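Local coordinates for protein probable M18-family aminopeptidase 1 (Thermotoga maritima, PDB 2GLF) that probably acts as a metal-dependent aminopeptidase of the M18 family, removing residues from the N-termini of peptides with the help of bound divalent metal ions, at residues A[76-82]-A[300-304]; A[84-89]-A[268-273]; A[317-323]-A[410-415]. All blocks are in the same frame, centred on the assembly; numbering follows the deposited sequence.

Interaction 1: residues A[76-82]-A[300-304]; sequences FRVVDDL and ILKMQ
Residues 76-77 end the extended strand 73-77, and the chain then curls through a loop, with Leu-82 in a short 3-10 turn; residues 300-304 belong to the C-terminal end of helix 292-303. The backbones stay well apart: CA to CA, Leu-82 lies 6.8 Å from Leu-301 and Asp-81 lies 7.4 Å from Gln-304. In this alpha/beta fold the helix end packs on the end of the strand and, mostly, on the loop that leaves it. Ile-300, rotamer mt, points into the hollow of the loop. Its CD1 sits over one face of the Phe-76 ring (chi1 m), 4.0 Å from the centroid, a CH-pi contact, while its CG2 meets Leu-82 CD1 at 3.3 Å and Val-78 CG2 at 3.9 Å. Leu-301 CD2 reaches Leu-82 CB at 3.6 Å. Gln-304, extended (mt), lies against Val-78, Asp-81 and Leu-82. Asp-81 OD2 accepts a hydrogen bond from Lys-83 N. With Phe-76, Val-78, Leu-82, Ile-300 and Leu-301 closing out water and Asp-81 and Gln-304 at the polar margin, the contact rests chiefly on apolar burial.

Interaction 2: residues A[84-89]-A[268-273]; sequences RGLNLV and KSIGVI
Four backbone hydrogen bonds alternate between the segments: Asn-87 N to Ser-269 O (2.9 Å), Gly-271 N to Asn-87 O (3.1 Å), Val-89 N to Gly-271 O (3.2 Å) and a weak one from Ile-273 N to Val-89 O (3.4 Å). They set a parallel register, Asn-87 beside Ile-270, Leu-88 beside Gly-271 and Val-89 beside Val-272, with CA-CA distances of 4.5, 4.8 and 5.1 Å; the short strand axes approach to 4.7 Å at 23°. Leu-88 CA also makes a CA-H...O contact with Gly-271 O at 3.2 Å. These strands lie inside the mixed central sheet of the zinc-exopeptidase alpha/beta fold, and strand 87-92 runs on to the metal ligand His-92. On the face carrying Asn-87, Val-89, Ile-270 and Val-272, Val-89 CG1 (chi1 p) meets Val-272 CG2 (chi1 t) at 3.3 Å beneath helices 248-263 and 433-449; Asn-87 ND2 is bonded to Met-447 O. On the other face, Leu-88 (mt) lies across Gly-271, where a CB would clash with Leu-88 CD2, and its CD1 touches Ile-273 CD1 at 3.9 Å. Before the strands, the all-trans Lys-268 lays its aliphatic chain along the positive-phi Gly-85, CE lying 3.0 Å from Arg-84 O and 3.2 Å from Gly-85 O.

Interaction 3: residues A[317-323]-A[410-415]; sequences LENTSVI and RGSDVI
Leu-317, rotamer mt in the last turn of helix 310-318, lies against Arg-410, its CB 3.3 Å from Arg-410 O and its CD2 4.2 Å from Arg-410 CB. Here a helix leads into strand 321-329 of the central alpha/beta sheet, beside the weakly bonded start of the parallel strand 414-421. Asn-319 leaves helical geometry and Thr-320 takes positive phi (89°), swinging the chain into the extended form. Val-322 then lies beside Val-414 (CA-CA 4.7 Å) and Ile-323 beside Ile-415 (5.2 Å), loosely: Val-322 N donates to Asp-413 O at 3.0 Å, but Ile-415 N to Val-322 O, at 3.2 Å, is weak. The beta-branched side chains suit the buried strands, Val-322 CG1 meeting Val-414 CG1 at 3.8 Å on one face and Ile-323 CD1 meeting Ile-415 CG2 at 3.5 Å on the other. Gly-411 (phi 97°, psi -7°) turns the chain beside the helix end; a CB there would jam against Arg-410 O. Small Ser-412 fits its CB 3.0 Å from Leu-317 O. Asp-413 forms a salt bridge with Arg-69 of a neighbouring subunit. Ahead of the strands, a water donates to Thr-320 O at 2.6 Å and to Glu-318 O at 3.2 Å, and accepts from Asp-413 N at 3.3 Å.

All three contacts reach the same central sheet, stepping across it through strands 73-77, 270-275, 87-92, 321-329 and 414-421. Interaction 2, inside the sheet, is the most buried, and it touches both others: Ser-269 OG is hydrogen-bonded to Val-79 N of interaction 1, and Leu-88 O accepts a hydrogen bond from Ile-323 N (2.8 Å) of interaction 3. Interactions 1 and 3 do not touch each other; both are largely buried but have partly exposed margins that border other subunits, through Lys-302 in interaction 1 and several residues in interaction 3. Regular backbone pairing holds interaction 2, apolar side chains between a helix end and a loop hold interaction 1, and interaction 3 combines a packed helix end with a weak strand pair.

Interaction 1: residues A[76-82]-A[300-304]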
loop_
_atom_site.group_PDB
_atom_site.type_symbol
_atom_site.label_atom_id
_atom_site.label_comp_id
_atom_site.label_asym_id
_atom_site.label_seq_id
_atom_site.Cartn_x
_atom_site.Cartn_y
_atom_site.Cartn_z
ATOM N N PHE A 76 51.625 -18.524 -26.855
ATOM C CA PHE A 76 52.826 -18.096 -26.161
ATOM C C PHE A 76 53.959 -17.781 -27.120
ATOM O O PHE A 76 53.917 -18.103 -28.310
ATOM C CB PHE A 76 53.320 -19.166 -25.182
ATOM C CG PHE A 76 52.275 -19.648 -24.227
ATOM C CD1 PHE A 76 51.577 -20.831 -24.478
ATOM C CD2 PHE A 76 51.972 -18.919 -23.077
ATOM C CE1 PHE A 76 50.596 -21.276 -23.601
ATOM C CE2 PHE A 76 50.989 -19.357 -22.193
ATOM C CZ PHE A 76 50.299 -20.535 -22.453
ATOM N N ARG A 77 54.965 -17.119 -26.567
ATOM C CA ARG A 77 56.185 -16.772 -27.272
ATOM C C ARG A 77 57.245 -17.007 -26.208
ATOM O O ARG A 77 57.765 -16.066 -25.606
ATOM C CB ARG A 77 56.177 -15.309 -27.736
ATOM C CG ARG A 77 55.396 -15.090 -29.014
ATOM C CD ARG A 77 55.531 -13.671 -29.520
ATOM N NE ARG A 77 56.916 -13.333 -29.830
ATOM C CZ ARG A 77 57.329 -12.119 -30.194
ATOM N NH1 ARG A 77 56.462 -11.120 -30.297
ATOM N NH2 ARG A 77 58.615 -11.900 -30.442
ATOM N N VAL A 78 57.507 -18.286 -25.942
ATOM C CA VAL A 78 58.499 -18.679 -24.955
ATOM C C VAL A 78 59.822 -18.181 -25.500
ATOM O O VAL A 78 60.171 -18.457 -26.651
ATOM C CB VAL A 78 58.542 -20.201 -24.786
ATOM C CG1 VAL A 78 59.624 -20.578 -23.807
ATOM C CG2 VAL A 78 57.198 -20.700 -24.292
ATOM N N VAL A 79 60.550 -17.441 -24.673
ATOM C CA VAL A 79 61.810 -16.858 -25.089
ATOM C C VAL A 79 62.923 -17.096 -24.074
ATOM O O VAL A 79 64.074 -16.716 -24.293
ATOM C CB VAL A 79 61.605 -15.344 -25.339
ATOM C CG1 VAL A 79 62.917 -14.649 -25.587
ATOM C CG2 VAL A 79 60.691 -15.153 -26.544
ATOM N N ASP A 80 62.582 -17.735 -22.964
ATOM C CA ASP A 80 63.564 -18.026 -21.932
ATOM C C ASP A 80 63.051 -19.182 -21.083
ATOM O O ASP A 80 62.100 -19.865 -21.465
ATOM C CB ASP A 80 63.790 -16.802 -21.048
ATOM C CG ASP A 80 65.130 -16.842 -20.327
ATOM O OD1 ASP A 80 65.529 -17.933 -19.864
ATOM O OD2 ASP A 80 65.784 -15.783 -20.217
ATOM N N ASP A 81 63.686 -19.414 -19.944
ATOM C CA ASP A 81 63.271 -20.474 -19.046
ATOM C C ASP A 81 61.954 -20.013 -18.396
ATOM O O ASP A 81 61.898 -18.930 -17.811
ATOM C CB ASP A 81 64.364 -20.677 -17.993
ATOM C CG ASP A 81 64.012 -21.733 -16.974
ATOM O OD1 ASP A 81 64.808 -21.910 -16.031
ATOM O OD2 ASP A 81 62.953 -22.384 -17.107
ATOM N N LEU A 82 60.894 -20.813 -18.502
ATOM C CA LEU A 82 59.615 -20.422 -17.906
ATOM C C LEU A 82 59.727 -20.111 -16.431
ATOM O O LEU A 82 58.869 -19.429 -15.875
ATOM C CB LEU A 82 58.547 -21.498 -18.080
ATOM C CG LEU A 82 57.783 -21.570 -19.399
ATOM C CD1 LEU A 82 56.436 -22.251 -19.120
ATOM C CD2 LEU A 82 57.565 -20.173 -19.983
ATOM N N ILE A 300 54.719 -26.972 -21.587
ATOM C CA ILE A 300 55.891 -26.184 -21.932
ATOM C C ILE A 300 57.031 -26.459 -20.951
ATOM O O ILE A 300 58.198 -26.513 -21.347
ATOM C CB ILE A 300 55.548 -24.669 -21.940
ATOM C CG1 ILE A 300 54.594 -24.371 -23.104
ATOM C CG2 ILE A 300 56.832 -23.822 -22.038
ATOM C CD1 ILE A 300 54.117 -22.939 -23.155
ATOM N N LEU A 301 56.690 -26.639 -19.677
ATOM C CA LEU A 301 57.696 -26.914 -18.658
ATOM C C LEU A 301 58.391 -28.257 -18.883
ATOM O O LEU A 301 59.621 -28.351 -18.781
ATOM C CB LEU A 301 57.067 -26.880 -17.262
ATOM C CG LEU A 301 56.795 -25.483 -16.698
ATOM C CD1 LEU A 301 56.123 -25.600 -15.337
ATOM C CD2 LEU A 301 58.105 -24.715 -16.579
ATOM N N LYS A 302 57.609 -29.293 -19.187
ATOM C CA LYS A 302 58.168 -30.620 -19.431
ATOM C C LYS A 302 59.110 -30.532 -20.613
ATOM O O LYS A 302 60.190 -31.125 -20.604
ATOM C CB LYS A 302 57.064 -31.627 -19.741
ATOM C CG LYS A 302 56.101 -31.831 -18.598
ATOM C CD LYS A 302 56.808 -32.339 -17.350
ATOM C CE LYS A 302 57.342 -33.745 -17.550
ATOM N NZ LYS A 302 57.960 -34.269 -16.303
HETATM N N MSE A 303 58.693 -29.778 -21.625
HETATM C CA MSE A 303 59.498 -29.598 -22.821
HETATM C C MSE A 303 60.831 -28.928 -22.502
HETATM O O MSE A 303 61.802 -29.089 -23.233
HETATM C CB MSE A 303 58.728 -28.780 -23.851
HETATM C CG MSE A 303 57.459 -29.464 -24.315
HETATM SE SE MSE A 303 56.565 -28.488 -25.713
HETATM C CE MSE A 303 57.095 -29.549 -27.255
ATOM N N GLN A 304 60.872 -28.178 -21.407
ATOM C CA GLN A 304 62.098 -27.517 -20.992
ATOM C C GLN A 304 62.809 -28.386 -19.962
ATOM O O GLN A 304 63.732 -27.939 -19.282
ATOM C CB GLN A 304 61.792 -26.144 -20.406
ATOM C CG GLN A 304 61.337 -25.149 -21.449
ATOM C CD GLN A 304 61.203 -23.738 -20.907
ATOM O OE1 GLN A 304 60.903 -22.803 -21.654
ATOM N NE2 GLN A 304 61.422 -23.575 -19.605
#

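Interaction 2: residues A[84-89]-A[268-273]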
loop_
_atom_site.group_PDB
_atom_site.type_symbol
_atom_site.label_atom_id
_atom_site.label_comp_id
_atom_site.label_asym_id
_atom_site.label_seq_id
_atom_site.Cartn_x
_atom_site.Cartn_y
_atom_site.Cartn_z
ATOM N N ARG A 84 61.482 -18.118 -15.124
ATOM C CA ARG A 84 61.626 -16.676 -14.964
ATOM C C ARG A 84 60.255 -16.006 -15.043
ATOM O O ARG A 84 60.144 -14.784 -14.925
ATOM C CB ARG A 84 62.540 -16.112 -16.047
ATOM C CG ARG A 84 63.855 -16.844 -16.161
ATOM C CD ARG A 84 64.828 -16.080 -17.028
ATOM N NE ARG A 84 65.225 -14.816 -16.416
ATOM C CZ ARG A 84 65.792 -14.711 -15.218
ATOM N NH1 ARG A 84 66.027 -15.797 -14.493
ATOM N NH2 ARG A 84 66.138 -13.520 -14.750
ATOM N N GLY A 85 59.218 -16.820 -15.237
ATOM C CA GLY A 85 57.862 -16.311 -15.337
ATOM C C GLY A 85 57.609 -15.709 -16.703
ATOM O O GLY A 85 58.512 -15.655 -17.541
ATOM N N LEU A 86 56.385 -15.265 -16.948
ATOM C CA LEU A 86 56.072 -14.649 -18.229
ATOM C C LEU A 86 55.078 -13.516 -18.069
ATOM O O LEU A 86 54.461 -13.365 -17.014
ATOM C CB LEU A 86 55.550 -15.690 -19.237
ATOM C CG LEU A 86 54.460 -16.722 -18.930
ATOM C CD1 LEU A 86 54.284 -17.621 -20.156
ATOM C CD2 LEU A 86 54.840 -17.570 -17.722
ATOM N N ASN A 87 54.962 -12.695 -19.106
ATOM C CA ASN A 87 54.034 -11.576 -19.101
ATOM C C ASN A 87 52.815 -11.958 -19.924
ATOM O O ASN A 87 52.844 -11.938 -21.154
ATOM C CB ASN A 87 54.697 -10.331 -19.689
ATOM C CG ASN A 87 55.567 -9.604 -18.682
ATOM O OD1 ASN A 87 55.778 -10.082 -17.560
ATOM N ND2 ASN A 87 56.075 -8.437 -19.074
ATOM N N LEU A 88 51.744 -12.325 -19.232
ATOM C CA LEU A 88 50.514 -12.724 -19.892
ATOM C C LEU A 88 49.425 -11.680 -19.766
ATOM O O LEU A 88 49.260 -11.054 -18.723
ATOM C CB LEU A 88 49.974 -14.010 -19.281
ATOM C CG LEU A 88 50.801 -15.278 -19.345
ATOM C CD1 LEU A 88 50.042 -16.368 -18.595
ATOM C CD2 LEU A 88 51.050 -15.671 -20.793
ATOM N N VAL A 89 48.687 -11.496 -20.845
ATOM C CA VAL A 89 47.555 -10.593 -20.839
ATOM C C VAL A 89 46.434 -11.570 -21.208
ATOM O O VAL A 89 46.562 -12.332 -22.173
ATOM C CB VAL A 89 47.723 -9.476 -21.891
ATOM C CG1 VAL A 89 48.045 -10.081 -23.232
ATOM C CG2 VAL A 89 46.467 -8.637 -21.975
ATOM N N LYS A 268 61.328 -11.259 -21.811
ATOM C CA LYS A 268 60.910 -12.346 -20.939
ATOM C C LYS A 268 59.772 -13.041 -21.698
ATOM O O LYS A 268 59.052 -12.391 -22.451
ATOM C CB LYS A 268 60.409 -11.723 -19.633
ATOM C CG LYS A 268 59.745 -12.643 -18.636
ATOM C CD LYS A 268 59.213 -11.815 -17.469
ATOM C CE LYS A 268 58.626 -12.686 -16.376
ATOM N NZ LYS A 268 58.084 -11.890 -15.235
ATOM N N SER A 269 59.611 -14.346 -21.535
ATOM C CA SER A 269 58.532 -15.032 -22.239
ATOM C C SER A 269 57.226 -14.261 -22.070
ATOM O O SER A 269 56.960 -13.706 -21.004
ATOM C CB SER A 269 58.334 -16.451 -21.690
ATOM O OG SER A 269 59.379 -17.328 -22.074
ATOM N N ILE A 270 56.414 -14.222 -23.120
ATOM C CA ILE A 270 55.130 -13.535 -23.052
ATOM C C ILE A 270 54.045 -14.422 -23.648
ATOM O O ILE A 270 54.336 -15.463 -24.229
ATOM C CB ILE A 270 55.145 -12.212 -23.828
ATOM C CG1 ILE A 270 55.357 -12.487 -25.320
ATOM C CG2 ILE A 270 56.216 -11.301 -23.268
ATOM C CD1 ILE A 270 55.135 -11.284 -26.220
ATOM N N GLY A 271 52.795 -14.006 -23.510
ATOM C CA GLY A 271 51.712 -14.799 -24.055
ATOM C C GLY A 271 50.340 -14.212 -23.800
ATOM O O GLY A 271 50.185 -13.299 -22.981
ATOM N N VAL A 272 49.345 -14.739 -24.508
ATOM C CA VAL A 272 47.965 -14.289 -24.372
ATOM C C VAL A 272 47.025 -15.491 -24.342
ATOM O O VAL A 272 47.140 -16.396 -25.162
ATOM C CB VAL A 272 47.537 -13.385 -25.550
ATOM C CG1 VAL A 272 46.129 -12.902 -25.321
ATOM C CG2 VAL A 272 48.476 -12.194 -25.684
ATOM N N ILE A 273 46.096 -15.505 -23.395
ATOM C CA ILE A 273 45.138 -16.601 -23.302
ATOM C C ILE A 273 43.721 -16.062 -23.501
ATOM O O ILE A 273 43.348 -15.028 -22.950
ATOM C CB ILE A 273 45.246 -17.299 -21.956
ATOM C CG1 ILE A 273 46.691 -17.728 -21.738
ATOM C CG2 ILE A 273 44.357 -18.529 -21.924
ATOM C CD1 ILE A 273 46.972 -18.138 -20.322
#

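Interaction 3: residues A[317-323]-A[410-415]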
loop_
_atom_site.group_PDB
_atom_site.type_symbol
_atom_site.label_atom_id
_atom_site.label_comp_id
_atom_site.label_asym_id
_atom_site.label_seq_id
_atom_site.Cartn_x
_atom_site.Cartn_y
_atom_site.Cartn_z
ATOM N N LEU A 317 54.481 -19.594 -11.761
ATOM C CA LEU A 317 53.353 -18.745 -11.379
ATOM C C LEU A 317 53.759 -17.681 -10.363
ATOM O O LEU A 317 53.189 -16.593 -10.347
ATOM C CB LEU A 317 52.219 -19.593 -10.800
ATOM C CG LEU A 317 51.568 -20.592 -11.759
ATOM C CD1 LEU A 317 50.828 -21.664 -10.956
ATOM C CD2 LEU A 317 50.636 -19.858 -12.715
ATOM N N GLU A 318 54.738 -18.004 -9.516
ATOM C CA GLU A 318 55.252 -17.083 -8.497
ATOM C C GLU A 318 55.679 -15.780 -9.179
ATOM O O GLU A 318 55.417 -14.679 -8.692
ATOM C CB GLU A 318 56.451 -17.718 -7.798
ATOM C CG GLU A 318 56.388 -17.663 -6.291
ATOM C CD GLU A 318 56.303 -16.253 -5.772
ATOM O OE1 GLU A 318 55.295 -15.573 -6.066
ATOM O OE2 GLU A 318 57.248 -15.826 -5.073
ATOM N N ASN A 319 56.372 -15.928 -10.300
ATOM C CA ASN A 319 56.788 -14.791 -11.101
ATOM C C ASN A 319 55.647 -14.757 -12.106
ATOM O O ASN A 319 54.662 -15.476 -11.926
ATOM C CB ASN A 319 58.117 -15.081 -11.795
ATOM C CG ASN A 319 59.199 -15.521 -10.818
ATOM O OD1 ASN A 319 59.476 -14.840 -9.828
ATOM N ND2 ASN A 319 59.814 -16.664 -11.094
ATOM N N THR A 320 55.755 -13.960 -13.158
ATOM C CA THR A 320 54.670 -13.881 -14.143
ATOM C C THR A 320 53.655 -12.818 -13.756
ATOM O O THR A 320 52.898 -12.969 -12.804
ATOM C CB THR A 320 53.888 -15.224 -14.302
ATOM O OG1 THR A 320 54.755 -16.235 -14.832
ATOM C CG2 THR A 320 52.687 -15.038 -15.230
ATOM N N SER A 321 53.654 -11.735 -14.514
ATOM C CA SER A 321 52.733 -10.651 -14.277
ATOM C C SER A 321 51.548 -10.899 -15.193
ATOM O O SER A 321 51.723 -11.180 -16.381
ATOM C CB SER A 321 53.405 -9.328 -14.619
ATOM O OG SER A 321 54.670 -9.246 -13.986
ATOM N N VAL A 322 50.344 -10.824 -14.641
ATOM C CA VAL A 322 49.145 -11.042 -15.438
ATOM C C VAL A 322 48.334 -9.761 -15.562
ATOM O O VAL A 322 48.054 -9.083 -14.576
ATOM C CB VAL A 322 48.245 -12.155 -14.828
ATOM C CG1 VAL A 322 46.969 -12.299 -15.637
ATOM C CG2 VAL A 322 48.989 -13.477 -14.802
ATOM N N ILE A 323 47.993 -9.422 -16.796
ATOM C CA ILE A 323 47.183 -8.251 -17.074
ATOM C C ILE A 323 45.826 -8.809 -17.474
ATOM O O ILE A 323 45.708 -9.518 -18.478
ATOM C CB ILE A 323 47.721 -7.431 -18.262
ATOM C CG1 ILE A 323 49.164 -7.000 -17.999
ATOM C CG2 ILE A 323 46.809 -6.221 -18.506
ATOM C CD1 ILE A 323 49.311 -6.044 -16.871
ATOM N N ARG A 410 46.019 -18.397 -8.590
ATOM C CA ARG A 410 47.097 -19.324 -8.911
ATOM C C ARG A 410 48.484 -18.862 -8.476
ATOM O O ARG A 410 49.493 -19.405 -8.930
ATOM C CB ARG A 410 47.113 -19.626 -10.405
ATOM C CG ARG A 410 45.824 -20.235 -10.910
ATOM C CD ARG A 410 46.036 -20.862 -12.267
ATOM N NE ARG A 410 44.856 -20.727 -13.113
ATOM C CZ ARG A 410 43.666 -21.240 -12.831
ATOM N NH1 ARG A 410 43.488 -21.936 -11.717
ATOM N NH2 ARG A 410 42.657 -21.042 -13.662
ATOM N N GLY A 411 48.538 -17.850 -7.616
ATOM C CA GLY A 411 49.818 -17.391 -7.117
ATOM C C GLY A 411 50.505 -16.210 -7.764
ATOM O O GLY A 411 51.528 -15.755 -7.248
ATOM N N SER A 412 49.979 -15.700 -8.873
ATOM C CA SER A 412 50.614 -14.557 -9.530
ATOM C C SER A 412 49.825 -13.266 -9.369
ATOM O O SER A 412 48.619 -13.294 -9.138
ATOM C CB SER A 412 50.832 -14.852 -11.017
ATOM O OG SER A 412 49.641 -15.299 -11.629
ATOM N N ASP A 413 50.518 -12.136 -9.487
ATOM C CA ASP A 413 49.901 -10.818 -9.361
ATOM C C ASP A 413 49.141 -10.427 -10.623
ATOM O O ASP A 413 49.627 -10.613 -11.740
ATOM C CB ASP A 413 50.972 -9.775 -9.042
ATOM C CG ASP A 413 51.437 -9.850 -7.599
ATOM O OD1 ASP A 413 50.827 -9.187 -6.735
ATOM O OD2 ASP A 413 52.403 -10.587 -7.322
ATOM N N VAL A 414 47.942 -9.884 -10.430
ATOM C CA VAL A 414 47.081 -9.484 -11.535
ATOM C C VAL A 414 46.570 -8.055 -11.393
ATOM O O VAL A 414 46.580 -7.486 -10.300
ATOM C CB VAL A 414 45.873 -10.414 -11.625
ATOM C CG1 VAL A 414 45.183 -10.252 -12.972
ATOM C CG2 VAL A 414 46.322 -11.845 -11.387
ATOM N N ILE A 415 46.114 -7.493 -12.511
ATOM C CA ILE A 415 45.589 -6.126 -12.564
ATOM C C ILE A 415 44.657 -5.982 -13.767
ATOM O O ILE A 415 45.042 -6.279 -14.893
ATOM C CB ILE A 415 46.734 -5.082 -12.710
ATOM C CG1 ILE A 415 46.168 -3.662 -12.740
ATOM C CG2 ILE A 415 47.518 -5.343 -13.985
ATOM C CD1 ILE A 415 45.500 -3.249 -11.461
HETATM O O HOH W 1 52.568 -16.546 -4.620
HETATM O O HOH W 2 53.619 -12.648 -10.375
#